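Local coordinates for cellulosome protein dockerin type I (Clostridium thermocellum, PDB 2WZ8) that probably binds plant cell-wall carbohydrate through a family 35 carbohydrate-binding module of the cellulosome, at residues A[62-74]-A[102-116]. Residues are numbered along the deposited sequence; the frame is centred on the assembly and turned at random.
With MG (magnesium ion), chain C.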
loop_
_atom_site.group_PDB
_atom_site.type_symbol
_atom_site.label_atom_id
_atom_site.label_comp_id
_atom_site.label_asym_id
_atom_site.label_seq_id
_atom_site.Cartn_x
_atom_site.Cartn_y
_atom_site.Cartn_z
ATOM N N TYR A 62 -14.026 4.554 -5.173
ATOM C CA TYR A 62 -14.005 4.347 -3.735
ATOM C C TYR A 62 -12.839 5.099 -3.150
ATOM O O TYR A 62 -11.844 5.373 -3.824
ATOM C CB TYR A 62 -13.858 2.858 -3.411
ATOM C CG TYR A 62 -15.076 2.063 -3.786
ATOM C CD1 TYR A 62 -16.004 1.688 -2.821
ATOM C CD2 TYR A 62 -15.317 1.687 -5.115
ATOM C CE1 TYR A 62 -17.142 0.979 -3.158
ATOM C CE2 TYR A 62 -16.448 0.974 -5.453
ATOM C CZ TYR A 62 -17.349 0.611 -4.472
ATOM O OH TYR A 62 -18.495 -0.094 -4.767
ATOM N N ARG A 63 -12.929 5.330 -1.859
ATOM C CA ARG A 63 -11.804 5.903 -1.113
ATOM C C ARG A 63 -11.033 4.763 -0.479
ATOM O O ARG A 63 -11.582 3.984 0.307
ATOM C CB ARG A 63 -12.317 6.862 -0.043
ATOM C CG ARG A 63 -12.742 8.180 -0.645
ATOM C CD ARG A 63 -13.121 9.205 0.414
ATOM N NE ARG A 63 -14.299 8.781 1.169
ATOM C CZ ARG A 63 -14.265 8.175 2.356
ATOM N NH1 ARG A 63 -13.093 7.911 2.944
ATOM N NH2 ARG A 63 -15.408 7.827 2.954
ATOM N N MET A 64 -9.756 4.708 -0.804
ATOM C CA MET A 64 -8.840 3.725 -0.221
ATOM C C MET A 64 -7.999 4.442 0.828
ATOM O O MET A 64 -7.226 5.373 0.539
ATOM C CB MET A 64 -7.920 3.119 -1.273
ATOM C CG MET A 64 -6.906 2.158 -0.664
ATOM S SD MET A 64 -5.880 1.296 -1.884
ATOM C CE MET A 64 -4.972 2.626 -2.678
ATOM N N VAL A 65 -8.210 4.038 2.062
ATOM C CA VAL A 65 -7.477 4.593 3.183
ATOM C C VAL A 65 -6.259 3.691 3.421
ATOM O O VAL A 65 -6.402 2.506 3.747
ATOM C CB VAL A 65 -8.327 4.609 4.484
ATOM C CG1 VAL A 65 -7.526 5.311 5.618
ATOM C CG2 VAL A 65 -9.675 5.287 4.268
ATOM N N VAL A 66 -5.086 4.250 3.231
ATOM C CA VAL A 66 -3.830 3.515 3.353
ATOM C C VAL A 66 -3.179 3.889 4.667
ATOM O O VAL A 66 -2.925 5.067 4.940
ATOM C CB VAL A 66 -2.874 3.843 2.179
ATOM C CG1 VAL A 66 -1.551 3.054 2.281
ATOM C CG2 VAL A 66 -3.531 3.577 0.804
ATOM N N GLN A 67 -2.904 2.875 5.471
ATOM C CA GLN A 67 -2.152 3.055 6.725
ATOM C C GLN A 67 -0.712 2.635 6.490
ATOM O O GLN A 67 -0.453 1.547 6.027
ATOM C CB GLN A 67 -2.774 2.295 7.891
ATOM C CG GLN A 67 -2.073 2.575 9.220
ATOM C CD GLN A 67 -2.895 2.248 10.425
ATOM O OE1 GLN A 67 -2.542 1.355 11.231
ATOM N NE2 GLN A 67 -3.988 2.958 10.578
ATOM N N PHE A 68 0.197 3.537 6.809
ATOM C CA PHE A 68 1.594 3.428 6.357
ATOM C C PHE A 68 2.558 4.086 7.336
ATOM O O PHE A 68 2.145 4.922 8.158
ATOM C CB PHE A 68 1.738 4.055 4.951
ATOM C CG PHE A 68 1.630 5.557 4.954
ATOM C CD1 PHE A 68 2.764 6.346 5.056
ATOM C CD2 PHE A 68 0.384 6.168 4.949
ATOM C CE1 PHE A 68 2.684 7.710 5.132
ATOM C CE2 PHE A 68 0.292 7.542 5.057
ATOM C CZ PHE A 68 1.444 8.313 5.132
ATOM N N ALA A 69 3.845 3.746 7.181
ATOM C CA ALA A 69 4.936 4.429 7.880
ATOM C C ALA A 69 5.966 4.894 6.869
ATOM O O ALA A 69 6.236 4.214 5.903
ATOM C CB ALA A 69 5.551 3.555 8.960
ATOM N N ASN A 70 6.538 6.059 7.134
ATOM C CA ASN A 70 7.586 6.628 6.291
ATOM C C ASN A 70 8.445 7.582 7.102
ATOM O O ASN A 70 7.996 8.672 7.410
ATOM C CB ASN A 70 7.005 7.396 5.089
ATOM C CG ASN A 70 8.069 8.254 4.388
ATOM O OD1 ASN A 70 9.264 7.941 4.470
ATOM N ND2 ASN A 70 7.648 9.330 3.738
ATOM N N ALA A 71 9.685 7.180 7.423
ATOM C CA ALA A 71 10.614 8.037 8.188
ATOM C C ALA A 71 11.879 8.353 7.425
ATOM O O ALA A 71 12.914 8.633 8.027
ATOM C CB ALA A 71 10.942 7.423 9.565
ATOM N N GLU A 72 11.786 8.327 6.106
ATOM C CA GLU A 72 12.941 8.632 5.257
ATOM C C GLU A 72 13.419 10.068 5.445
ATOM O O GLU A 72 12.634 11.014 5.502
ATOM C CB GLU A 72 12.635 8.376 3.786
ATOM C CG GLU A 72 13.886 8.472 2.915
ATOM C CD GLU A 72 13.699 8.028 1.523
ATOM O OE1 GLU A 72 12.962 7.063 1.269
ATOM O OE2 GLU A 72 14.383 8.633 0.647
ATOM N N VAL A 73 14.741 10.227 5.480
ATOM C CA VAL A 73 15.340 11.563 5.471
ATOM C C VAL A 73 16.382 11.657 4.357
ATOM O O VAL A 73 16.916 10.643 3.899
ATOM C CB VAL A 73 15.997 11.925 6.803
ATOM C CG1 VAL A 73 15.003 11.789 7.947
ATOM C CG2 VAL A 73 17.211 11.064 7.036
ATOM N N PHE A 74 16.634 12.896 3.941
ATOM C CA PHE A 74 17.589 13.212 2.842
ATOM C C PHE A 74 18.949 13.661 3.346
ATOM O O PHE A 74 19.052 14.153 4.461
ATOM C CB PHE A 74 17.027 14.309 1.936
ATOM N N PHE A 102 3.526 10.093 -0.378
ATOM C CA PHE A 102 3.173 9.832 1.023
ATOM C C PHE A 102 4.039 10.649 1.958
ATOM O O PHE A 102 5.284 10.606 1.896
ATOM C CB PHE A 102 3.367 8.349 1.336
ATOM C CG PHE A 102 2.300 7.470 0.777
ATOM C CD1 PHE A 102 1.201 7.149 1.537
ATOM C CD2 PHE A 102 2.401 6.941 -0.505
ATOM C CE1 PHE A 102 0.182 6.338 1.022
ATOM C CE2 PHE A 102 1.419 6.091 -0.988
ATOM C CZ PHE A 102 0.313 5.799 -0.224
ATOM N N PHE A 103 3.363 11.386 2.835
ATOM C CA PHE A 103 4.005 12.242 3.833
ATOM C C PHE A 103 4.855 11.432 4.818
ATOM O O PHE A 103 4.850 10.207 4.870
ATOM C CB PHE A 103 2.990 13.156 4.559
ATOM C CG PHE A 103 1.915 12.424 5.348
ATOM C CD1 PHE A 103 2.203 11.843 6.578
ATOM C CD2 PHE A 103 0.606 12.339 4.882
ATOM C CE1 PHE A 103 1.209 11.225 7.295
ATOM C CE2 PHE A 103 -0.363 11.680 5.617
ATOM C CZ PHE A 103 -0.071 11.134 6.809
ATOM N N ASN A 104 5.661 12.162 5.561
ATOM C CA ASN A 104 6.567 11.557 6.501
ATOM C C ASN A 104 5.889 11.399 7.865
ATOM O O ASN A 104 5.349 12.355 8.437
ATOM C CB ASN A 104 7.840 12.408 6.586
ATOM C CG ASN A 104 9.047 11.636 7.050
ATOM O OD1 ASN A 104 9.213 11.417 8.244
ATOM N ND2 ASN A 104 9.917 11.234 6.113
ATOM N N THR A 105 5.951 10.188 8.407
ATOM C CA THR A 105 5.411 9.883 9.734
ATOM C C THR A 105 6.453 10.027 10.862
ATOM O O THR A 105 6.135 9.849 12.040
ATOM C CB THR A 105 4.826 8.472 9.801
ATOM O OG1 THR A 105 5.890 7.518 9.676
ATOM C CG2 THR A 105 3.772 8.260 8.745
ATOM N N ARG A 106 7.689 10.282 10.457
ATOM C CA ARG A 106 8.826 10.619 11.349
ATOM C C ARG A 106 9.357 9.478 12.236
ATOM O O ARG A 106 10.309 9.647 12.995
ATOM C CB ARG A 106 8.502 11.832 12.230
ATOM C CG ARG A 106 8.324 13.122 11.488
ATOM C CD ARG A 106 8.023 14.323 12.445
ATOM N NE ARG A 106 8.051 15.562 11.692
ATOM C CZ ARG A 106 9.147 16.259 11.433
ATOM N NH1 ARG A 106 10.321 15.817 11.855
ATOM N NH2 ARG A 106 9.070 17.375 10.712
ATOM N N GLY A 107 8.763 8.325 12.086
ATOM C CA GLY A 107 9.169 7.106 12.734
ATOM C C GLY A 107 8.729 5.888 11.999
ATOM O O GLY A 107 7.604 5.825 11.520
ATOM N N TRP A 108 9.585 4.885 11.949
ATOM C CA TRP A 108 9.235 3.641 11.229
ATOM C C TRP A 108 8.179 2.804 11.928
ATOM O O TRP A 108 7.570 1.930 11.308
ATOM C CB TRP A 108 10.485 2.809 10.874
ATOM C CG TRP A 108 11.362 3.508 9.940
ATOM C CD1 TRP A 108 12.568 4.088 10.213
ATOM C CD2 TRP A 108 11.107 3.759 8.556
ATOM N NE1 TRP A 108 13.050 4.711 9.104
ATOM C CE2 TRP A 108 12.169 4.531 8.068
ATOM C CE3 TRP A 108 10.051 3.448 7.695
ATOM C CZ2 TRP A 108 12.264 4.924 6.727
ATOM C CZ3 TRP A 108 10.126 3.873 6.382
ATOM C CH2 TRP A 108 11.220 4.606 5.911
ATOM N N ASN A 109 7.921 3.117 13.194
ATOM C CA ASN A 109 6.866 2.470 13.956
ATOM C C ASN A 109 5.675 3.393 14.207
ATOM O O ASN A 109 4.828 3.117 15.023
ATOM C CB ASN A 109 7.396 1.938 15.282
ATOM C CG ASN A 109 7.897 3.037 16.194
ATOM O OD1 ASN A 109 8.028 4.198 15.790
ATOM N ND2 ASN A 109 8.191 2.676 17.434
ATOM N N THR A 110 5.622 4.477 13.464
ATOM C CA THR A 110 4.540 5.457 13.581
ATOM C C THR A 110 3.729 5.387 12.291
ATOM O O THR A 110 4.205 5.772 11.201
ATOM C CB THR A 110 5.076 6.888 13.754
ATOM O OG1 THR A 110 5.936 6.930 14.904
ATOM C CG2 THR A 110 3.946 7.898 13.901
ATOM N N TYR A 111 2.511 4.893 12.448
ATOM C CA TYR A 111 1.603 4.608 11.339
ATOM C C TYR A 111 0.477 5.627 11.277
ATOM O O TYR A 111 -0.203 5.868 12.270
ATOM C CB TYR A 111 1.017 3.187 11.445
ATOM C CG TYR A 111 2.083 2.129 11.365
ATOM C CD1 TYR A 111 2.491 1.606 10.143
ATOM C CD2 TYR A 111 2.687 1.636 12.505
ATOM C CE1 TYR A 111 3.481 0.654 10.054
ATOM C CE2 TYR A 111 3.703 0.685 12.421
ATOM C CZ TYR A 111 4.081 0.176 11.191
ATOM O OH TYR A 111 5.095 -0.770 11.122
ATOM N N ARG A 112 0.374 6.261 10.124
ATOM C CA ARG A 112 -0.676 7.246 9.868
ATOM C C ARG A 112 -1.430 6.835 8.616
ATOM O O ARG A 112 -1.125 5.814 7.995
ATOM C CB ARG A 112 -0.104 8.675 9.692
ATOM C CG ARG A 112 0.527 9.277 10.958
ATOM C CD ARG A 112 -0.485 10.054 11.862
ATOM N NE ARG A 112 -1.206 9.150 12.727
ATOM C CZ ARG A 112 -0.670 8.581 13.808
ATOM N NH1 ARG A 112 0.595 8.858 14.151
ATOM N NH2 ARG A 112 -1.406 7.758 14.545
ATOM N N THR A 113 -2.441 7.614 8.259
ATOM C CA THR A 113 -3.279 7.292 7.082
ATOM C C THR A 113 -3.312 8.429 6.079
ATOM O O THR A 113 -3.184 9.632 6.390
ATOM C CB THR A 113 -4.711 6.925 7.457
ATOM O OG1 THR A 113 -5.337 8.030 8.103
ATOM C CG2 THR A 113 -4.731 5.705 8.392
ATOM N N ASP A 114 -3.535 8.019 4.844
ATOM C CA ASP A 114 -3.860 8.949 3.742
ATOM C C ASP A 114 -4.823 8.262 2.798
ATOM O O ASP A 114 -4.946 7.043 2.795
ATOM C CB ASP A 114 -2.607 9.412 3.009
ATOM C CG ASP A 114 -2.799 10.737 2.308
ATOM O OD1 ASP A 114 -3.874 11.409 2.435
ATOM O OD2 ASP A 114 -1.858 11.120 1.579
ATOM N N ILE A 115 -5.548 9.075 2.054
ATOM C CA ILE A 115 -6.622 8.591 1.186
ATOM C C ILE A 115 -6.262 8.774 -0.264
ATOM O O ILE A 115 -5.771 9.825 -0.707
ATOM C CB ILE A 115 -7.949 9.315 1.488
ATOM C CG1 ILE A 115 -8.320 9.151 2.967
ATOM C CG2 ILE A 115 -9.093 8.841 0.537
ATOM C CD1 ILE A 115 -9.470 10.070 3.473
ATOM N N ILE A 116 -6.555 7.726 -0.999
ATOM C CA ILE A 116 -6.358 7.675 -2.440
ATOM C C ILE A 116 -7.631 7.154 -3.091
ATOM O O ILE A 116 -8.127 6.108 -2.724
ATOM C CB ILE A 116 -5.191 6.739 -2.857
ATOM C CG1 ILE A 116 -3.867 7.141 -2.191
ATOM C CG2 ILE A 116 -5.045 6.708 -4.358
ATOM C CD1 ILE A 116 -2.785 6.131 -2.361
HETATM MG MG MG C . -4.635 13.237 1.682
HETATM O O HOH W 1 15.017 6.948 8.135
HETATM O O HOH W 2 11.809 11.057 9.470
HETATM O O HOH W 3 -2.511 13.597 0.664
HETATM O O HOH W 4 -5.133 12.316 -0.131
HETATM O O HOH W 5 -6.444 12.404 2.488
HETATM O O HOH W 6 -4.019 13.913 3.646
HETATM O O HOH W 7 -5.408 14.935 1.024
#
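F68 sits between F102 and F103, an aromatic cluster at the edge of the beta-sandwich of this carbohydrate-binding module, where strand 62-69 pairs antiparallel with the outermost strand of its sheet, 112-116. Both rings meet F68 edge-to-face: F102 sends its CD1 edge over the centre of one F68 face, with CD1 3.6 Å from F68 CD2, while F68 turns its own CZ edge onto the face of F103. With CG between the backbone N and the carbonyl carbon (chi1 71°), the F68 ring is carried toward 102-103. V66, on the face of the sheet that also carries M64 and I116, rests CG1 against F102 CE1 at 3.9 Å. Six backbone hydrogen bonds zip M64, V66 and F68 to I116, D114 and R112.

Beyond A69 the ladder gives way to a loop contact. The N70 backbone N donates almost straight (172°) to T105 OG1, and its O accepts from T105 N at 2.7 Å. The N70 side chain works both ways: ND2 donates to F103 O from above the carbonyl plane and also to V84 O, whereas OD1 accepts from E72 N in an Asx turn, so the amide is held at both ends. N104 OD1 closes a second Asx turn onto R106 N. W108 lies flat over A71, whose CB sits 3.5 Å from the centroid of the five-membered ring; A71 N lies over the same face, toward the rim of the six-membered ring. A69 CB makes an off-centre CH-pi contact with the Y111 ring, whose OH is hydrogen-bonded to D29.

Back in the ladder, paired with V66, D114 has its OD2 hydrogen-bonded to H100 NE2. The other carboxylate oxygen, D114 OD1, binds a magnesium ion at 2.1 Å, and five waters complete six ligands.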